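Local coordinates for protein chlamydomonas reinhardtii THB1 (Chlamydomonas reinhardtii, PDB 6CII) that binds one heme in a group I truncated (2-on-2) globin fold and probably binds oxygen, with cyanide held on the distal side of the iron in this form, at residues Asp25-Tyr28 and Glu29-Ala33; Pro39-Asn43 and Val44-Lys48; Arg78-Glu82 and Gln83-His87. One frame throughout, in Å; residues are numbered along the deposited sequence. Where two conformers were deposited one is given.

Interaction 1. Residues Asp25-Tyr28 and Glu29-Ala33; sequences DVFY and ERIVA. With CYN (cyanide ion), chain C.
I31 lays its terminal methyl over the ring face of F27, one helical turn back on helix 16-33, the B helix of the truncated globin fold. CD1 sits 3.5 Å from the centroid of the F27 ring, 16° off the normal, a CH-pi contact slightly displaced toward CZ. The same methyl also reaches the Y28 ring obliquely, its CD1 lying 4.0 Å from CD1 of Y28. The extended arm CG1-CD1 (chi2 169°) is what carries the methyl forward to both rings. F27 in turn sets its CD2 over the centre of one face of the Y28 ring, 3.8 Å above the plane.

On this inner side Y28 turns its CG away from its own carbonyl carbon (chi1 -81°), sending OH toward the heme pocket, where it donates a 2.6 Å hydrogen bond to N of the cyanide, which lies at the edge of the ring. Q49 and Q53 of helix 46-60 hydrogen-bond to the same OH through their NE2 atoms.

The outer side is looser. V26 CG1 and R30 CD approach to 4.1 Å, and R30 sends its NE to H96. D25 OD1 and E29 OE2 stand 4.5 Å apart as like charges, probably eased by a salt bridge from D25 to R50 and a weak, long ion pair from E29 to the same arginine. The helix's own i to i+4 bonds run through both sides, R30 N to V26 O at 2.9 Å among them.

Apolar packing thus probably helps hold the phenol, while its hydroxyl, gripped by two amides, can offer its proton to the ligand and probably helps stabilise it on the iron.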
loop_
_atom_site.group_PDB
_atom_site.type_symbol
_atom_site.label_atom_id
_atom_site.label_comp_id
_atom_site.label_asym_id
_atom_site.label_seq_id
_atom_site.Cartn_x
_atom_site.Cartn_y
_atom_site.Cartn_z
ATOM N N ASP A 25 -7.319 -4.423 4.124
ATOM C CA ASP A 25 -8.072 -4.355 5.368
ATOM C C ASP A 25 -7.177 -4.684 6.568
ATOM O O ASP A 25 -7.182 -3.959 7.574
ATOM C CB ASP A 25 -9.272 -5.296 5.266
ATOM C CG ASP A 25 -10.308 -5.045 6.321
ATOM O OD1 ASP A 25 -10.535 -3.878 6.694
ATOM O OD2 ASP A 25 -10.918 -6.031 6.774
ATOM N N VAL A 26 -6.395 -5.766 6.469
ATOM C CA VAL A 26 -5.514 -6.183 7.570
ATOM C C VAL A 26 -4.425 -5.145 7.796
ATOM O O VAL A 26 -4.108 -4.773 8.927
ATOM C CB VAL A 26 -4.886 -7.563 7.275
ATOM C CG1 VAL A 26 -3.785 -7.876 8.335
ATOM C CG2 VAL A 26 -5.949 -8.651 7.254
ATOM N N PHE A 27 -3.815 -4.702 6.698
ATOM C CA PHE A 27 -2.793 -3.663 6.697
ATOM C C PHE A 27 -3.228 -2.444 7.504
ATOM O O PHE A 27 -2.509 -2.002 8.406
ATOM C CB PHE A 27 -2.531 -3.364 5.218
ATOM C CG PHE A 27 -1.690 -2.177 4.910
ATOM C CD1 PHE A 27 -0.308 -2.212 5.055
ATOM C CD2 PHE A 27 -2.276 -1.082 4.297
ATOM C CE1 PHE A 27 0.476 -1.158 4.655
ATOM C CE2 PHE A 27 -1.512 0.008 3.907
ATOM C CZ PHE A 27 -0.118 -0.025 4.073
ATOM N N TYR A 28 -4.460 -1.957 7.279
ATOM C CA TYR A 28 -4.877 -0.786 8.029
ATOM C C TYR A 28 -5.308 -1.116 9.456
ATOM O O TYR A 28 -5.272 -0.228 10.303
ATOM C CB TYR A 28 -5.996 -0.032 7.294
ATOM C CG TYR A 28 -5.390 0.850 6.208
ATOM C CD1 TYR A 28 -4.429 1.811 6.528
ATOM C CD2 TYR A 28 -5.748 0.695 4.899
ATOM C CE1 TYR A 28 -3.847 2.590 5.550
ATOM C CE2 TYR A 28 -5.185 1.486 3.910
ATOM C CZ TYR A 28 -4.242 2.418 4.249
ATOM O OH TYR A 28 -3.695 3.138 3.245
ATOM N N GLU A 29 -5.762 -2.346 9.748
ATOM C CA GLU A 29 -5.975 -2.688 11.157
ATOM C C GLU A 29 -4.663 -2.671 11.936
ATOM O O GLU A 29 -4.630 -2.202 13.084
ATOM C CB GLU A 29 -6.683 -4.045 11.300
ATOM C CG GLU A 29 -8.145 -4.018 10.776
ATOM C CD GLU A 29 -9.093 -3.019 11.495
ATOM O OE1 GLU A 29 -8.726 -2.427 12.514
ATOM O OE2 GLU A 29 -10.221 -2.809 11.012
ATOM N N ARG A 30 -3.569 -3.154 11.325
ATOM C CA ARG A 30 -2.255 -3.071 11.969
ATOM C C ARG A 30 -1.792 -1.625 12.078
ATOM O O ARG A 30 -1.182 -1.235 13.072
ATOM C CB ARG A 30 -1.212 -3.874 11.177
ATOM C CG ARG A 30 -1.525 -5.343 11.033
ATOM C CD ARG A 30 -0.529 -6.018 10.087
ATOM N NE ARG A 30 0.858 -5.887 10.545
ATOM C CZ ARG A 30 1.610 -6.869 11.026
ATOM N NH1 ARG A 30 1.134 -8.104 11.131
ATOM N NH2 ARG A 30 2.861 -6.612 11.399
ATOM N N ILE A 31 -2.025 -0.820 11.039
ATOM C CA ILE A 31 -1.478 0.534 11.079
ATOM C C ILE A 31 -2.155 1.356 12.169
ATOM O O ILE A 31 -1.497 2.113 12.903
ATOM C CB ILE A 31 -1.595 1.181 9.689
ATOM C CG1 ILE A 31 -0.471 0.622 8.807
ATOM C CG2 ILE A 31 -1.525 2.693 9.800
ATOM C CD1 ILE A 31 -0.578 0.940 7.305
ATOM N N VAL A 32 -3.470 1.207 12.333
ATOM C CA VAL A 32 -4.128 2.044 13.325
ATOM C C VAL A 32 -3.846 1.558 14.730
ATOM O O VAL A 32 -4.096 2.302 15.678
ATOM C CB VAL A 32 -5.646 2.153 13.078
ATOM C CG1 VAL A 32 -5.916 2.703 11.699
ATOM C CG2 VAL A 32 -6.331 0.824 13.302
ATOM N N ALA A 33 -3.321 0.339 14.880
ATOM C CA ALA A 33 -2.900 -0.172 16.176
ATOM C C ALA A 33 -1.441 0.150 16.473
ATOM O O ALA A 33 -0.983 -0.115 17.585
ATOM C CB ALA A 33 -3.107 -1.696 16.263
HETATM C C CYN C . -0.789 5.356 3.026
HETATM N N CYN C . -1.499 4.559 3.430
#

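Interaction 2. Residues Pro39-Asn43 and Val44-Lys48; sequences PFFAN and VDMKK. With HEM (protoporphyrin IX containing Fe), chain B.
F41 and V44 begin and end a type I beta turn that carries the chain from helix 38-41 toward helix 46-60, along the edge of the heme on the distal side of the globin fold. Its closing hydrogen bond runs from V44 N to F41 O, 3.0 Å long and fairly straight at 163°, though the donor stands well above the carbonyl plane.

A second set of polar bonds starts the next helix. D45 is the N-cap: its OD1 accepts from K48 N at 3.1 Å and, weakly, from K47 N, and its short carboxylate suits amides that have no helical partner.

Apolar contacts come next. Beta-branched V44 sets its CG2 against the carbonyl of F40 and CA of F41. M46, bent at chi2 and chi3, crosses F41 at about a right angle; its SD lies 3.9 Å from F41 CB and 5.0 Å from the centroid of the F41 ring, 66° off its normal, an oblique Met-aromatic contact.

Both aromatic rings touch the heme. F41 turns one face to the porphyrin methyl CMD, its CZ lies 3.5 Å from the meso carbon CHD of the heme, and it also touches the cyanide. With an alanine here, CMD and the M46 sulfur are likely to lose the ring they pack on, opening a gap beside the cyanide. F40, just before the turn and edge-to-face with H89, meets a vinyl group: HEM CBC lies 3.7 Å above the plane of the F40 ring, offset toward its CD1 rim.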
loop_
_atom_site.group_PDB
_atom_site.type_symbol
_atom_site.label_atom_id
_atom_site.label_comp_id
_atom_site.label_asym_id
_atom_site.label_seq_id
_atom_site.Cartn_x
_atom_site.Cartn_y
_atom_site.Cartn_z
ATOM N N PRO A 39 -1.167 8.042 14.541
ATOM C CA PRO A 39 -1.503 9.473 14.577
ATOM C C PRO A 39 -1.677 10.100 13.206
ATOM O O PRO A 39 -2.452 11.062 13.082
ATOM C CB PRO A 39 -0.321 10.086 15.330
ATOM C CG PRO A 39 0.094 8.968 16.268
ATOM C CD PRO A 39 -0.029 7.733 15.434
ATOM N N PHE A 40 -1.010 9.564 12.172
ATOM C CA PHE A 40 -1.194 10.086 10.823
ATOM C C PHE A 40 -2.594 9.819 10.292
ATOM O O PHE A 40 -3.075 10.568 9.432
ATOM C CB PHE A 40 -0.157 9.483 9.877
ATOM C CG PHE A 40 1.235 9.992 10.108
ATOM C CD1 PHE A 40 2.144 9.267 10.855
ATOM C CD2 PHE A 40 1.618 11.218 9.608
ATOM C CE1 PHE A 40 3.412 9.751 11.080
ATOM C CE2 PHE A 40 2.896 11.700 9.835
ATOM C CZ PHE A 40 3.784 10.964 10.576
ATOM N N PHE A 41 -3.266 8.775 10.785
ATOM C CA PHE A 41 -4.551 8.370 10.236
ATOM C C PHE A 41 -5.704 8.648 11.184
ATOM O O PHE A 41 -6.839 8.273 10.874
ATOM C CB PHE A 41 -4.525 6.885 9.895
ATOM C CG PHE A 41 -3.551 6.541 8.830
ATOM C CD1 PHE A 41 -2.254 6.240 9.150
ATOM C CD2 PHE A 41 -3.962 6.493 7.514
ATOM C CE1 PHE A 41 -1.350 5.929 8.186
ATOM C CE2 PHE A 41 -3.079 6.185 6.550
ATOM C CZ PHE A 41 -1.762 5.890 6.894
ATOM N N ALA A 42 -5.439 9.310 12.316
ATOM C CA ALA A 42 -6.435 9.411 13.385
ATOM C C ALA A 42 -7.661 10.217 12.974
ATOM O O ALA A 42 -8.733 10.016 13.543
ATOM C CB ALA A 42 -5.804 10.029 14.638
ATOM N N ASN A 43 -7.538 11.139 12.027
ATOM C CA ASN A 43 -8.716 11.866 11.553
ATOM C C ASN A 43 -9.015 11.562 10.091
ATOM O O ASN A 43 -9.752 12.316 9.456
ATOM C CB ASN A 43 -8.578 13.380 11.760
ATOM C CG ASN A 43 -9.955 14.096 11.946
ATOM O OD1 ASN A 43 -10.942 13.493 12.403
ATOM N ND2 ASN A 43 -10.014 15.389 11.583
ATOM N N VAL A 44 -8.481 10.462 9.546
ATOM C CA VAL A 44 -8.710 10.074 8.150
ATOM C C VAL A 44 -9.938 9.169 8.072
ATOM O O VAL A 44 -10.128 8.295 8.909
ATOM C CB VAL A 44 -7.459 9.372 7.586
ATOM C CG1 VAL A 44 -7.718 8.759 6.225
ATOM C CG2 VAL A 44 -6.309 10.364 7.479
ATOM N N ASP A 45 -10.771 9.377 7.050
ATOM C CA ASP A 45 -11.881 8.459 6.807
ATOM C C ASP A 45 -11.287 7.143 6.320
ATOM O O ASP A 45 -10.833 7.036 5.176
ATOM C CB ASP A 45 -12.842 9.051 5.785
ATOM C CG ASP A 45 -14.076 8.195 5.582
ATOM O OD1 ASP A 45 -13.941 6.956 5.608
ATOM O OD2 ASP A 45 -15.177 8.771 5.399
ATOM N N MET A 46 -11.236 6.150 7.196
ATOM C CA MET A 46 -10.506 4.941 6.847
ATOM C C MET A 46 -11.284 4.053 5.888
ATOM O O MET A 46 -10.675 3.179 5.261
ATOM C CB MET A 46 -10.140 4.168 8.115
ATOM C CG MET A 46 -9.115 4.885 9.015
ATOM S SD MET A 46 -7.626 5.358 8.153
ATOM C CE MET A 46 -6.928 3.742 7.830
ATOM N N LYS A 47 -12.600 4.248 5.758
ATOM C CA LYS A 47 -13.340 3.524 4.725
ATOM C C LYS A 47 -12.920 4.019 3.349
ATOM O O LYS A 47 -12.610 3.223 2.458
ATOM C CB LYS A 47 -14.843 3.701 4.945
ATOM C CG LYS A 47 -15.727 2.999 3.935
ATOM C CD LYS A 47 -17.170 3.095 4.408
ATOM C CE LYS A 47 -18.143 2.385 3.494
ATOM N NZ LYS A 47 -19.519 2.393 4.096
ATOM N N LYS A 48 -12.862 5.333 3.182
ATOM C CA LYS A 48 -12.433 5.893 1.912
ATOM C C LYS A 48 -10.963 5.591 1.656
ATOM O O LYS A 48 -10.572 5.317 0.515
ATOM C CB LYS A 48 -12.699 7.395 1.896
ATOM C CG LYS A 48 -14.185 7.786 2.049
ATOM C CD LYS A 48 -14.331 9.323 1.976
ATOM C CE LYS A 48 -15.767 9.751 2.110
ATOM N NZ LYS A 48 -15.873 11.214 1.877
HETATM C CHA HEM B . -2.799 8.692 1.350
HETATM C CHB HEM B . -0.323 5.104 -0.872
HETATM C CHC HEM B . 3.177 5.453 2.588
HETATM C CHD HEM B . 0.152 8.326 5.244
HETATM C C1A HEM B . -2.385 7.719 0.470
HETATM C C2A HEM B . -3.117 7.330 -0.711
HETATM C C3A HEM B . -2.445 6.347 -1.306
HETATM C C4A HEM B . -1.269 6.046 -0.545
HETATM C CMA HEM B . -2.800 5.579 -2.599
HETATM C CAA HEM B . -4.437 8.007 -1.149
HETATM C CBA HEM B . -4.062 9.248 -1.971
HETATM C CGA HEM B . -5.293 9.834 -2.600
HETATM O O1A HEM B . -5.631 9.397 -3.726
HETATM O O2A HEM B . -5.935 10.710 -1.967
HETATM C C1B HEM B . 0.807 4.901 -0.095
HETATM C C2B HEM B . 1.784 3.883 -0.357
HETATM C C3B HEM B . 2.742 3.951 0.569
HETATM C C4B HEM B . 2.422 5.033 1.487
HETATM C CMB HEM B . 1.706 2.894 -1.538
HETATM C CAB HEM B . 3.956 3.005 0.584
HETATM C CBB HEM B . 4.628 2.721 1.694
HETATM C C1C HEM B . 2.632 6.255 3.578
HETATM C C2C HEM B . 3.279 6.623 4.824
HETATM C C3C HEM B . 2.445 7.414 5.528
HETATM C C4C HEM B . 1.216 7.562 4.786
HETATM C CMC HEM B . 4.718 6.174 5.178
HETATM C CAC HEM B . 2.636 8.068 6.925
HETATM C CBC HEM B . 3.130 7.321 7.900
HETATM C C1D HEM B . -0.910 8.601 4.388
HETATM C C2D HEM B . -2.039 9.385 4.791
HETATM C C3D HEM B . -2.873 9.509 3.735
HETATM C C4D HEM B . -2.287 8.812 2.622
HETATM C CMD HEM B . -2.237 9.956 6.214
HETATM C CAD HEM B . -4.213 10.267 3.730
HETATM C CBD HEM B . -3.943 11.769 3.633
HETATM C CGD HEM B . -5.258 12.519 3.660
HETATM O O1D HEM B . -5.385 13.475 4.466
HETATM O O2D HEM B . -6.171 12.163 2.870
HETATM N NA HEM B . -1.261 6.911 0.522
HETATM N NB HEM B . 1.221 5.585 1.056
HETATM N NC HEM B . 1.376 6.881 3.572
HETATM N ND HEM B . -1.092 8.254 3.048
HETATM FE FE HEM B . 0.035 6.920 2.031
#

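Interaction 3. Residues Arg78-Glu82 and Gln83-His87; sequences RLIRE and QGMNH. With HEM (protoporphyrin IX containing Fe), chain B.
A helix terminus meets its own following loop here: the last turn of helix 72-82, on the proximal side of the heme, is closed by Q83, G84 and M85 before helix 87-103 starts. The carbonyl of L79 does most of the work. It accepts from Q83 N at 3.0 Å and from M85 N at 3.1 Å, the two donors reaching its O from opposite faces of the carbonyl plane. The bond from M85 is the straighter, at 167°. For the chain to double back in this way, G84 takes a positive phi of 72°, which glycine adopts readily because it has no side chain.

Two waters bridge the backbone of the last turn and the loop. Water 1 donates to I80 O and accepts from G84 N, and water 2 donates to both I80 O and M85 O.

On the heme side of this polar layer, M85 has its CG opposite the backbone N (chi1 174°) and extends along the proximal face of the porphyrin: SD lies 3.8 Å from L79 CB and 3.7 Å from HEM C3C. Unbranched, methionine can lie along the pyrrole that carries C2C and C3C. L79 sets CD1 3.6 Å from HEM C1D, while CD2 lies beside the Q83 amide. I125 and F126 of helix 108-126 also pack on M85. R78, one of two deposited conformers, turns its guanidinium edge to propionate O1D; the fit is doubtful in detail, but arginine suits an acidic group.

With one carbonyl holding two amides and water meeting its neighbour, the turn can fix L79 and M85 against the proximal heme face without leaving these backbone groups wanting partners.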
loop_
_atom_site.group_PDB
_atom_site.type_symbol
_atom_site.label_atom_id
_atom_site.label_comp_id
_atom_site.label_asym_id
_atom_site.label_seq_id
_atom_site.Cartn_x
_atom_site.Cartn_y
_atom_site.Cartn_z
ATOM N N ARG A 78 2.136 17.173 1.739
ATOM C CA ARG A 78 1.818 17.922 2.949
ATOM C C ARG A 78 2.221 17.143 4.190
ATOM O O ARG A 78 2.594 17.743 5.205
ATOM C CB ARG A 78 0.330 18.264 2.986
ATOM C CG ARG A 78 -0.594 17.069 2.829
ATOM C CD ARG A 78 -1.986 17.532 2.465
ATOM N NE ARG A 78 -2.953 16.459 2.638
ATOM C CZ ARG A 78 -3.277 15.580 1.699
ATOM N NH1 ARG A 78 -2.713 15.647 0.505
ATOM N NH2 ARG A 78 -4.173 14.637 1.951
ATOM N N LEU A 79 2.157 15.817 4.127
ATOM C CA LEU A 79 2.508 15.013 5.285
ATOM C C LEU A 79 3.992 15.113 5.578
ATOM O O LEU A 79 4.406 15.163 6.746
ATOM C CB LEU A 79 2.140 13.559 5.014
ATOM C CG LEU A 79 0.651 13.261 4.903
ATOM C CD1 LEU A 79 0.434 11.899 4.216
ATOM C CD2 LEU A 79 0.098 13.223 6.298
ATOM N N ILE A 80 4.801 15.122 4.521
ATOM C CA ILE A 80 6.253 15.204 4.665
ATOM C C ILE A 80 6.663 16.610 5.091
ATOM O O ILE A 80 7.522 16.778 5.965
ATOM C CB ILE A 80 6.910 14.795 3.337
ATOM C CG1 ILE A 80 6.603 13.335 3.017
ATOM C CG2 ILE A 80 8.404 14.976 3.398
ATOM C CD1 ILE A 80 6.696 13.031 1.556
ATOM N N ARG A 81 6.043 17.638 4.498
ATOM C CA ARG A 81 6.471 19.008 4.763
ATOM C C ARG A 81 5.996 19.522 6.116
ATOM O O ARG A 81 6.711 20.306 6.767
ATOM C CB ARG A 81 5.981 19.933 3.647
ATOM C CG ARG A 81 6.671 19.674 2.309
ATOM C CD ARG A 81 6.487 20.846 1.365
ATOM N NE ARG A 81 7.250 20.720 0.125
ATOM C CZ ARG A 81 6.992 21.428 -0.973
ATOM N NH1 ARG A 81 5.985 22.291 -0.981
ATOM N NH2 ARG A 81 7.729 21.269 -2.064
ATOM N N GLU A 82 4.813 19.101 6.568
ATOM C CA GLU A 82 4.224 19.663 7.774
ATOM C C GLU A 82 4.001 18.682 8.912
ATOM O O GLU A 82 3.880 19.133 10.056
ATOM C CB GLU A 82 2.878 20.336 7.451
ATOM C CG GLU A 82 3.000 21.506 6.480
ATOM C CD GLU A 82 3.551 22.749 7.157
ATOM O OE1 GLU A 82 3.202 22.993 8.334
ATOM O OE2 GLU A 82 4.349 23.475 6.529
ATOM N N GLN A 83 3.943 17.374 8.659
ATOM C CA GLN A 83 3.661 16.423 9.729
ATOM C C GLN A 83 4.813 15.483 10.048
ATOM O O GLN A 83 4.616 14.510 10.781
ATOM C CB GLN A 83 2.418 15.604 9.393
ATOM C CG GLN A 83 1.196 16.460 9.394
ATOM C CD GLN A 83 0.033 15.792 8.703
ATOM O OE1 GLN A 83 -0.292 16.131 7.576
ATOM N NE2 GLN A 83 -0.570 14.829 9.360
ATOM N N GLY A 84 6.002 15.730 9.514
ATOM C CA GLY A 84 7.108 14.875 9.896
ATOM C C GLY A 84 7.084 13.476 9.330
ATOM O O GLY A 84 7.778 12.593 9.858
ATOM N N MET A 85 6.330 13.242 8.250
ATOM C CA MET A 85 6.374 11.924 7.608
ATOM C C MET A 85 7.762 11.691 7.020
ATOM O O MET A 85 8.314 12.571 6.344
ATOM C CB MET A 85 5.302 11.808 6.506
ATOM C CG MET A 85 5.410 10.483 5.689
ATOM S SD MET A 85 4.172 10.447 4.355
ATOM C CE MET A 85 5.020 9.414 3.203
ATOM N N ASN A 86 8.331 10.502 7.247
ATOM C CA ASN A 86 9.715 10.309 6.847
ATOM C C ASN A 86 9.953 8.898 6.336
ATOM O O ASN A 86 9.059 8.048 6.303
ATOM C CB ASN A 86 10.671 10.685 7.994
ATOM C CG ASN A 86 10.496 9.831 9.220
ATOM O OD1 ASN A 86 10.289 8.623 9.129
ATOM N ND2 ASN A 86 10.615 10.454 10.404
ATOM N N HIS A 87 11.199 8.665 5.919
ATOM C CA HIS A 87 11.554 7.385 5.323
ATOM C C HIS A 87 11.411 6.237 6.305
ATOM O O HIS A 87 11.132 5.101 5.896
ATOM C CB HIS A 87 12.976 7.466 4.777
ATOM C CG HIS A 87 13.049 8.018 3.391
ATOM N ND1 HIS A 87 12.685 9.312 3.076
ATOM C CD2 HIS A 87 13.431 7.440 2.227
ATOM C CE1 HIS A 87 12.859 9.513 1.780
ATOM N NE2 HIS A 87 13.305 8.391 1.241
HETATM C CHA HEM B . -2.799 8.692 1.350
HETATM C CHB HEM B . -0.323 5.104 -0.872
HETATM C CHC HEM B . 3.177 5.453 2.588
HETATM C CHD HEM B . 0.152 8.326 5.244
HETATM C C1A HEM B . -2.385 7.719 0.470
HETATM C C2A HEM B . -3.117 7.330 -0.711
HETATM C C3A HEM B . -2.445 6.347 -1.306
HETATM C C4A HEM B . -1.269 6.046 -0.545
HETATM C CMA HEM B . -2.800 5.579 -2.599
HETATM C CAA HEM B . -4.437 8.007 -1.149
HETATM C CBA HEM B . -4.062 9.248 -1.971
HETATM C CGA HEM B . -5.293 9.834 -2.600
HETATM O O1A HEM B . -5.631 9.397 -3.726
HETATM O O2A HEM B . -5.935 10.710 -1.967
HETATM C C1B HEM B . 0.807 4.901 -0.095
HETATM C C2B HEM B . 1.784 3.883 -0.357
HETATM C C3B HEM B . 2.742 3.951 0.569
HETATM C C4B HEM B . 2.422 5.033 1.487
HETATM C CMB HEM B . 1.706 2.894 -1.538
HETATM C CAB HEM B . 3.956 3.005 0.584
HETATM C CBB HEM B . 4.628 2.721 1.694
HETATM C C1C HEM B . 2.632 6.255 3.578
HETATM C C2C HEM B . 3.279 6.623 4.824
HETATM C C3C HEM B . 2.445 7.414 5.528
HETATM C C4C HEM B . 1.216 7.562 4.786
HETATM C CMC HEM B . 4.718 6.174 5.178
HETATM C CAC HEM B . 2.636 8.068 6.925
HETATM C CBC HEM B . 3.130 7.321 7.900
HETATM C C1D HEM B . -0.910 8.601 4.388
HETATM C C2D HEM B . -2.039 9.385 4.791
HETATM C C3D HEM B . -2.873 9.509 3.735
HETATM C C4D HEM B . -2.287 8.812 2.622
HETATM C CMD HEM B . -2.237 9.956 6.214
HETATM C CAD HEM B . -4.213 10.267 3.730
HETATM C CBD HEM B . -3.943 11.769 3.633
HETATM C CGD HEM B . -5.258 12.519 3.660
HETATM O O1D HEM B . -5.385 13.475 4.466
HETATM O O2D HEM B . -6.171 12.163 2.870
HETATM N NA HEM B . -1.261 6.911 0.522
HETATM N NB HEM B . 1.221 5.585 1.056
HETATM N NC HEM B . 1.376 6.881 3.572
HETATM N ND HEM B . -1.092 8.254 3.048
HETATM FE FE HEM B . 0.035 6.920 2.031
HETATM O O HOH W 1 7.421 18.028 8.818
HETATM O O HOH W 2 9.250 14.919 7.162
#

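In the fold
Along the chain the three contacts follow in series; none nests in or crosses another, and each is local. Interaction 1 lies within helix 16-33 and closes no loop. Interaction 2 closes the turn leading from helix 38-41 into helix 46-60, and interaction 3 the exit from helix 72-82 toward helix 87-103. Interactions 1 and 2 pack directly, Y28 and V32 against M46, and I31 against F41, tying the B helix to the distal edge of the heme. F40 then packs on L79, Q83 and M85 at the edge of the heme, linking interaction 2 to the proximal interaction 3. Interactions 1 and 3, about 20 Å apart between centres, do not touch.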